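Local coordinates for protein nicotinate phosphoribosyltransferase (Porphyromonas gingivalis, PDB 2IM5) that probably catalyses the ATP-dependent transfer of a phosphoribosyl group from 5-phosphoribosyl 1-diphosphate to nicotinate, giving nicotinate mononucleotide for NAD biosynthesis, at residues Ile216-His219 and Gly220-Gly224; Ala232-Asp235 and Trp236-Val239; Thr254-Phe257 and Met258-Phe261. All coordinates share one frame; numbering follows the deposited sequence.

Overall arrangement
Three single-helix turns, met in series along the chain, show local i to i+4 contacts whose side chains also face neighbouring helices. Contact 1 takes up the last turns of helix 213-223 and the glycine that leaves it; contact 2 follows in helix 228-240; contact 3 makes up the short helix 254-260 and its exit, beyond strand 246-248 of the parallel sheet. Each joins adjoining segments, so none closes a long loop and none nests or crosses. Contacts 1 and 2 touch where Ile216 and His219 meet Ala232 and Asp235. Met233 then bridges contact 2 to the phenylalanines of contact 3, while contacts 1 and 3 stay about 7 Å apart at their nearest atoms.

Contact 1 (Ile216-His219 and Gly220-Gly224); sequences IQFH and GAIYG
Phe218 and Ile222, one helical turn apart, make the main apolar meeting of this stretch. The CG1 branch of Ile222 lies over one face of the Phe218 ring, displaced toward the rim, in a CH-pi contact 3.9 Å from CG1 to the ring centroid and 19° off the ring normal. Its closest ring atom is Phe218 CE1, at 3.7 Å from Ile222 CG1. The phenyl reaches this place because its CG stands anti to the backbone N (chi1 172°), which carries the ring along toward the later turn even though its CB sets off away from it.

An aromatic pair, His219 and Tyr223, lies along the neighbouring side of the helix. The two side chains run side by side and point the same way, their planes 26° apart and their centroids separated by 5.6 Å; they meet rim to rim, with neither ring over the other. Both side chains have CG anti to their carbonyl carbon, a shared choice that keeps the two rings running together.

These pairs sit on the last turns of helix 213-223, which packs against the antiparallel sheet on one side and helix 228-240 on another. Phe218 and Ile222 rest on Cys354 of strand 347-355, and Phe25 meets both Phe218 and His219 ring to ring.

The backbone bonds follow the regular alpha pattern. Gly220 N donates to Ile216 O and Ala221 N to Gln217 O; Ile222 N reaches Phe218 O at 3.0 Å, and the last of the series, Tyr223 N to His219 O, is the shortest at 2.7 Å. Gly224 then leaves helical geometry with a positive phi, its N making a weak bond of 3.0 Å back to Gly220 O. The side-chain amide of Gln217 gives its NE2 to Val366 O.

Contact 2 (Ala232-Asp235 and Trp236-Val239); sequences AMED and WINV
A regular alpha-helical turn in the later part of helix 228-240 joins Ala232-Asp235 to Trp236-Val239, within the part of the chain that belongs to the nicotinate phosphoribosyltransferase family. Four i to i+4 bonds run through it: Trp236 N to Ala232 O, Ile237 N to Met233 O, Asn238 N to Glu234 O and Val239 N to Asp235 O, all close to 3.0 Å.

Side chains of the later turn lean back over the carbonyls of the earlier one. Ile237 does so most plainly: its CG1 stands anti to the carbonyl carbon (chi1 -67°) and comes 3.2 Å from Met233 O, the oxygen already engaged by the Ile237 amide. Ile237 CD1 comes 4.0 Å from Glu234 OE2 where the two side chains cross, the Glu234 chain being bent at chi2. Val239 repeats the theme with its CG2 branch, 3.2 Å from Asp235 O.

Trp236 takes the other course. With CG anti to the backbone N (chi1 -169°), its indole swings away from the earlier turn, leaving CB 3.4 Å from Ala232 O; the ring nitrogen NE1 bonds to Leu244 O, and Trp215 meets the indole edge-to-face. Trp215 NE1 also donates to Ala232 O, so that carbonyl receives two N-H groups.

Glu234 OE2 bonds to His265 NE2, and Asn238 OD1 to Lys23 NZ. With Lys264 as a long, weak ion partner besides, the setting of Glu234 OE2 is consistent with an ionised carboxylate, whereas the approach of the Ile237 methyl CD1 to it is only van der Waals.

Contact 3 (Thr254-Phe257 and Met258-Phe261); sequences TDVF and MRNF
Phe257 and Phe261 meet one turn apart, with Phe257 CE2 standing above the centre of the Phe261 ring. The two planes make 45° and the centroids lie 4.8 Å apart, an oblique pairing that is neither a parallel stack nor an edge-to-face one. The closest carbons are Phe257 CE2 and Phe261 CD1, at 3.6 Å. Phe257 gets there with its CG anti to the backbone N, throwing the ring along the helix toward its end.

Met258 adds a Met-aromatic contact at the rim of Phe257: its sulfur sits at the ring edge, SD 4.1 Å from Phe257 CD2. The first torsion (chi1 -71°) sets Met258 CG beside the methyl of Thr254, 3.9 Å from CG2, and the bend at chi2 then brings SD to the ring. On the exposed side, the guanidinium of Arg259 folds back with one face over Asp255 O, and its NH1 lies 3.8 Å from Val256 CG2.

Beneath these side chains, Met258 N bonds to Thr254 O almost straight (176° at the hydrogen), and Arg259 N to Asp255 O. The backbone N of Asn260 is shared between Val256 O, at 3.2 Å, and a weak bond to Phe257 O.

Farther out, Thr254 OG1 bonds to Asp370 and Thr249, Asp255 forms a salt bridge with Lys285, and Met233 of helix 228-240 rests on both phenylalanines. Met258 and Phe261 reach Leu272 of strand 271-274. The whole is a short amphipathic helix, its aromatic and thioether side laid against the parallel sheet and neighbouring helices of the family's TIM-barrel-related domain.

Contact 1 (Ile216-His219 and Gly220-Gly224)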
loop_
_atom_site.group_PDB
_atom_site.type_symbol
_atom_site.label_atom_id
_atom_site.label_comp_id
_atom_site.label_asym_id
_atom_site.label_seq_id
_atom_site.Cartn_x
_atom_site.Cartn_y
_atom_site.Cartn_z
ATOM N N ILE A 216 7.609 8.791 -0.106
ATOM C CA ILE A 216 8.063 9.853 0.791
ATOM C C ILE A 216 9.411 9.477 1.407
ATOM O O ILE A 216 10.312 10.296 1.511
ATOM C CB ILE A 216 7.075 10.084 1.955
ATOM C CG1 ILE A 216 5.651 10.257 1.431
ATOM C CG2 ILE A 216 7.495 11.301 2.750
ATOM C CD1 ILE A 216 5.472 11.418 0.533
ATOM N N GLN A 217 9.527 8.225 1.835
ATOM C CA GLN A 217 10.753 7.727 2.455
ATOM C C GLN A 217 11.958 7.841 1.517
ATOM O O GLN A 217 13.063 8.146 1.948
ATOM C CB GLN A 217 10.553 6.275 2.854
ATOM C CG GLN A 217 9.613 6.083 4.017
ATOM C CD GLN A 217 9.433 4.614 4.352
ATOM O OE1 GLN A 217 8.718 3.893 3.657
ATOM N NE2 GLN A 217 10.107 4.156 5.401
ATOM N N PHE A 218 11.740 7.571 0.234
ATOM C CA PHE A 218 12.815 7.676 -0.742
ATOM C C PHE A 218 13.304 9.123 -0.727
ATOM O O PHE A 218 14.505 9.380 -0.667
ATOM C CB PHE A 218 12.310 7.307 -2.138
ATOM C CG PHE A 218 13.303 7.571 -3.231
ATOM C CD1 PHE A 218 14.428 6.762 -3.379
ATOM C CD2 PHE A 218 13.125 8.643 -4.109
ATOM C CE1 PHE A 218 15.362 7.015 -4.386
ATOM C CE2 PHE A 218 14.055 8.903 -5.119
ATOM C CZ PHE A 218 15.173 8.090 -5.260
ATOM N N HIS A 219 12.357 10.064 -0.756
ATOM C CA HIS A 219 12.694 11.483 -0.760
ATOM C C HIS A 219 13.394 11.895 0.531
ATOM O O HIS A 219 14.279 12.748 0.519
ATOM C CB HIS A 219 11.428 12.322 -0.987
ATOM C CG HIS A 219 10.921 12.269 -2.397
ATOM N ND1 HIS A 219 11.240 13.223 -3.340
ATOM C CD2 HIS A 219 10.158 11.351 -3.038
ATOM C CE1 HIS A 219 10.696 12.895 -4.499
ATOM N NE2 HIS A 219 10.034 11.763 -4.342
ATOM N N GLY A 220 13.003 11.285 1.645
ATOM C CA GLY A 220 13.636 11.619 2.905
ATOM C C GLY A 220 15.087 11.168 2.928
ATOM O O GLY A 220 15.960 11.858 3.445
ATOM N N ALA A 221 15.350 9.999 2.358
ATOM C CA ALA A 221 16.698 9.453 2.320
ATOM C C ALA A 221 17.608 10.226 1.376
ATOM O O ALA A 221 18.778 10.439 1.676
ATOM C CB ALA A 221 16.652 7.989 1.904
ATOM N N ILE A 222 17.064 10.647 0.236
ATOM C CA ILE A 222 17.840 11.387 -0.754
ATOM C C ILE A 222 17.932 12.894 -0.490
ATOM O O ILE A 222 19.018 13.463 -0.535
ATOM C CB ILE A 222 17.252 11.181 -2.180
ATOM C CG1 ILE A 222 17.191 9.693 -2.512
ATOM C CG2 ILE A 222 18.093 11.917 -3.205
ATOM C CD1 ILE A 222 18.529 8.965 -2.396
ATOM N N TYR A 223 16.794 13.532 -0.222
ATOM C CA TYR A 223 16.754 14.979 0.003
ATOM C C TYR A 223 16.800 15.453 1.453
ATOM O O TYR A 223 16.905 16.646 1.705
ATOM C CB TYR A 223 15.512 15.559 -0.663
ATOM C CG TYR A 223 15.478 15.337 -2.146
ATOM C CD1 TYR A 223 16.357 16.013 -2.989
ATOM C CD2 TYR A 223 14.590 14.428 -2.711
ATOM C CE1 TYR A 223 16.354 15.784 -4.363
ATOM C CE2 TYR A 223 14.577 14.192 -4.083
ATOM C CZ TYR A 223 15.462 14.871 -4.900
ATOM O OH TYR A 223 15.466 14.632 -6.252
ATOM N N GLY A 224 16.722 14.535 2.405
ATOM C CA GLY A 224 16.744 14.941 3.795
ATOM C C GLY A 224 15.337 15.023 4.352
ATOM O O GLY A 224 14.362 15.125 3.592
#

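Contact 2 (Ala232-Asp235 and Trp236-Val239)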
loop_
_atom_site.group_PDB
_atom_site.type_symbol
_atom_site.label_atom_id
_atom_site.label_comp_id
_atom_site.label_asym_id
_atom_site.label_seq_id
_atom_site.Cartn_x
_atom_site.Cartn_y
_atom_site.Cartn_z
ATOM N N ALA A 232 8.404 15.453 -2.140
ATOM C CA ALA A 232 7.666 14.264 -2.550
ATOM C C ALA A 232 6.346 14.689 -3.218
ATOM O O ALA A 232 5.969 14.152 -4.258
ATOM C CB ALA A 232 7.383 13.370 -1.343
ATOM N N MET A 233 5.657 15.660 -2.623
ATOM C CA MET A 233 4.399 16.145 -3.190
ATOM C C MET A 233 4.636 16.869 -4.530
ATOM O O MET A 233 3.886 16.667 -5.483
ATOM C CB MET A 233 3.676 17.085 -2.206
ATOM C CG MET A 233 3.024 16.384 -1.002
ATOM S SD MET A 233 2.043 17.501 0.060
ATOM C CE MET A 233 0.545 16.878 -0.146
ATOM N N GLU A 234 5.670 17.709 -4.598
ATOM C CA GLU A 234 5.973 18.428 -5.835
ATOM C C GLU A 234 6.302 17.448 -6.958
ATOM O O GLU A 234 5.875 17.642 -8.097
ATOM C CB GLU A 234 7.149 19.393 -5.637
ATOM C CG GLU A 234 6.795 20.652 -4.864
ATOM C CD GLU A 234 6.008 21.650 -5.708
ATOM O OE1 GLU A 234 6.634 22.373 -6.513
ATOM O OE2 GLU A 234 4.769 21.705 -5.579
ATOM N N ASP A 235 7.057 16.397 -6.639
ATOM C CA ASP A 235 7.406 15.406 -7.648
ATOM C C ASP A 235 6.179 14.609 -8.077
ATOM O O ASP A 235 6.036 14.266 -9.250
ATOM C CB ASP A 235 8.505 14.465 -7.126
ATOM C CG ASP A 235 9.867 15.151 -7.045
ATOM O OD1 ASP A 235 9.999 16.270 -7.588
ATOM O OD2 ASP A 235 10.810 14.582 -6.454
ATOM N N TRP A 236 5.285 14.321 -7.133
ATOM C CA TRP A 236 4.077 13.573 -7.462
ATOM C C TRP A 236 3.215 14.393 -8.429
ATOM O O TRP A 236 2.604 13.855 -9.363
ATOM C CB TRP A 236 3.291 13.254 -6.188
ATOM C CG TRP A 236 2.180 12.265 -6.390
ATOM C CD1 TRP A 236 0.849 12.535 -6.464
ATOM C CD2 TRP A 236 2.308 10.841 -6.519
ATOM N NE1 TRP A 236 0.132 11.370 -6.629
ATOM C CE2 TRP A 236 1.004 10.315 -6.665
ATOM C CE3 TRP A 236 3.398 9.958 -6.525
ATOM C CZ2 TRP A 236 0.757 8.948 -6.813
ATOM C CZ3 TRP A 236 3.153 8.594 -6.672
ATOM C CH2 TRP A 236 1.843 8.102 -6.812
ATOM N N ILE A 237 3.167 15.698 -8.199
ATOM C CA ILE A 237 2.401 16.595 -9.054
ATOM C C ILE A 237 3.048 16.660 -10.436
ATOM O O ILE A 237 2.357 16.701 -11.462
ATOM C CB ILE A 237 2.343 18.009 -8.449
ATOM C CG1 ILE A 237 1.518 17.976 -7.159
ATOM C CG2 ILE A 237 1.749 18.995 -9.459
ATOM C CD1 ILE A 237 1.677 19.215 -6.307
ATOM N N ASN A 238 4.377 16.668 -10.468
ATOM C CA ASN A 238 5.080 16.698 -11.749
ATOM C C ASN A 238 4.711 15.462 -12.555
ATOM O O ASN A 238 4.521 15.528 -13.767
ATOM C CB ASN A 238 6.594 16.727 -11.532
ATOM C CG ASN A 238 7.383 16.574 -12.835
ATOM O OD1 ASN A 238 7.489 15.477 -13.399
ATOM N ND2 ASN A 238 7.933 17.683 -13.321
ATOM N N VAL A 239 4.594 14.330 -11.874
ATOM C CA VAL A 239 4.268 13.093 -12.555
ATOM C C VAL A 239 2.800 12.967 -12.961
ATOM O O VAL A 239 2.500 12.598 -14.095
ATOM C CB VAL A 239 4.648 11.869 -11.675
ATOM C CG1 VAL A 239 4.248 10.566 -12.368
ATOM C CG2 VAL A 239 6.151 11.882 -11.378
#

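Contact 3 (Thr254-Phe257 and Met258-Phe261)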
loop_
_atom_site.group_PDB
_atom_site.type_symbol
_atom_site.label_atom_id
_atom_site.label_comp_id
_atom_site.label_asym_id
_atom_site.label_seq_id
_atom_site.Cartn_x
_atom_site.Cartn_y
_atom_site.Cartn_z
ATOM N N THR A 254 2.609 13.076 11.686
ATOM C CA THR A 254 1.629 14.002 11.143
ATOM C C THR A 254 1.826 15.437 11.640
ATOM O O THR A 254 1.509 16.385 10.920
ATOM C CB THR A 254 0.186 13.529 11.454
ATOM O OG1 THR A 254 -0.098 12.356 10.683
ATOM C CG2 THR A 254 -0.831 14.604 11.085
ATOM N N ASP A 255 2.354 15.608 12.850
ATOM C CA ASP A 255 2.591 16.959 13.359
ATOM C C ASP A 255 3.623 17.676 12.488
ATOM O O ASP A 255 3.489 18.871 12.213
ATOM C CB ASP A 255 3.074 16.935 14.818
ATOM C CG ASP A 255 1.964 16.551 15.799
ATOM O OD1 ASP A 255 0.773 16.637 15.422
ATOM O OD2 ASP A 255 2.281 16.180 16.950
ATOM N N VAL A 256 4.650 16.942 12.057
ATOM C CA VAL A 256 5.682 17.520 11.211
ATOM C C VAL A 256 5.065 17.848 9.847
ATOM O O VAL A 256 5.302 18.914 9.287
ATOM C CB VAL A 256 6.857 16.542 11.023
ATOM C CG1 VAL A 256 7.764 17.029 9.901
ATOM C CG2 VAL A 256 7.644 16.423 12.327
ATOM N N PHE A 257 4.257 16.933 9.321
ATOM C CA PHE A 257 3.610 17.157 8.032
ATOM C C PHE A 257 2.759 18.426 8.058
ATOM O O PHE A 257 2.929 19.320 7.229
ATOM C CB PHE A 257 2.705 15.982 7.667
ATOM C CG PHE A 257 2.009 16.146 6.343
ATOM C CD1 PHE A 257 2.574 15.645 5.180
ATOM C CD2 PHE A 257 0.804 16.845 6.255
ATOM C CE1 PHE A 257 1.955 15.838 3.944
ATOM C CE2 PHE A 257 0.177 17.047 5.031
ATOM C CZ PHE A 257 0.755 16.541 3.871
ATOM N N MET A 258 1.837 18.492 9.014
ATOM C CA MET A 258 0.937 19.636 9.144
ATOM C C MET A 258 1.678 20.956 9.307
ATOM O O MET A 258 1.334 21.947 8.663
ATOM C CB MET A 258 -0.026 19.427 10.320
ATOM C CG MET A 258 -1.089 18.361 10.069
ATOM S SD MET A 258 -2.096 18.640 8.569
ATOM C CE MET A 258 -2.749 17.046 8.344
ATOM N N ARG A 259 2.695 20.964 10.159
ATOM C CA ARG A 259 3.475 22.169 10.391
ATOM C C ARG A 259 4.087 22.701 9.096
ATOM O O ARG A 259 4.213 23.914 8.921
ATOM C CB ARG A 259 4.592 21.892 11.407
ATOM C CG ARG A 259 5.376 23.128 11.824
ATOM C CD ARG A 259 6.529 22.768 12.760
ATOM N NE ARG A 259 6.081 21.960 13.894
ATOM C CZ ARG A 259 6.460 20.704 14.116
ATOM N NH1 ARG A 259 7.303 20.107 13.285
ATOM N NH2 ARG A 259 5.982 20.042 15.161
ATOM N N ASN A 260 4.453 21.804 8.183
ATOM C CA ASN A 260 5.078 22.217 6.923
ATOM C C ASN A 260 4.165 22.133 5.686
ATOM O O ASN A 260 4.619 22.317 4.551
ATOM C CB ASN A 260 6.344 21.387 6.677
ATOM C CG ASN A 260 7.327 21.459 7.843
ATOM O OD1 ASN A 260 7.399 20.547 8.675
ATOM N ND2 ASN A 260 8.078 22.557 7.917
ATOM N N PHE A 261 2.882 21.867 5.909
ATOM C CA PHE A 261 1.912 21.752 4.820
ATOM C C PHE A 261 1.678 23.135 4.212
ATOM O O PHE A 261 1.159 24.027 4.872
ATOM C CB PHE A 261 0.606 21.174 5.379
ATOM C CG PHE A 261 -0.313 20.596 4.341
ATOM C CD1 PHE A 261 0.176 20.138 3.127
ATOM C CD2 PHE A 261 -1.669 20.434 4.621
ATOM C CE1 PHE A 261 -0.665 19.525 2.206
ATOM C CE2 PHE A 261 -2.517 19.821 3.706
ATOM C CZ PHE A 261 -2.016 19.364 2.497
#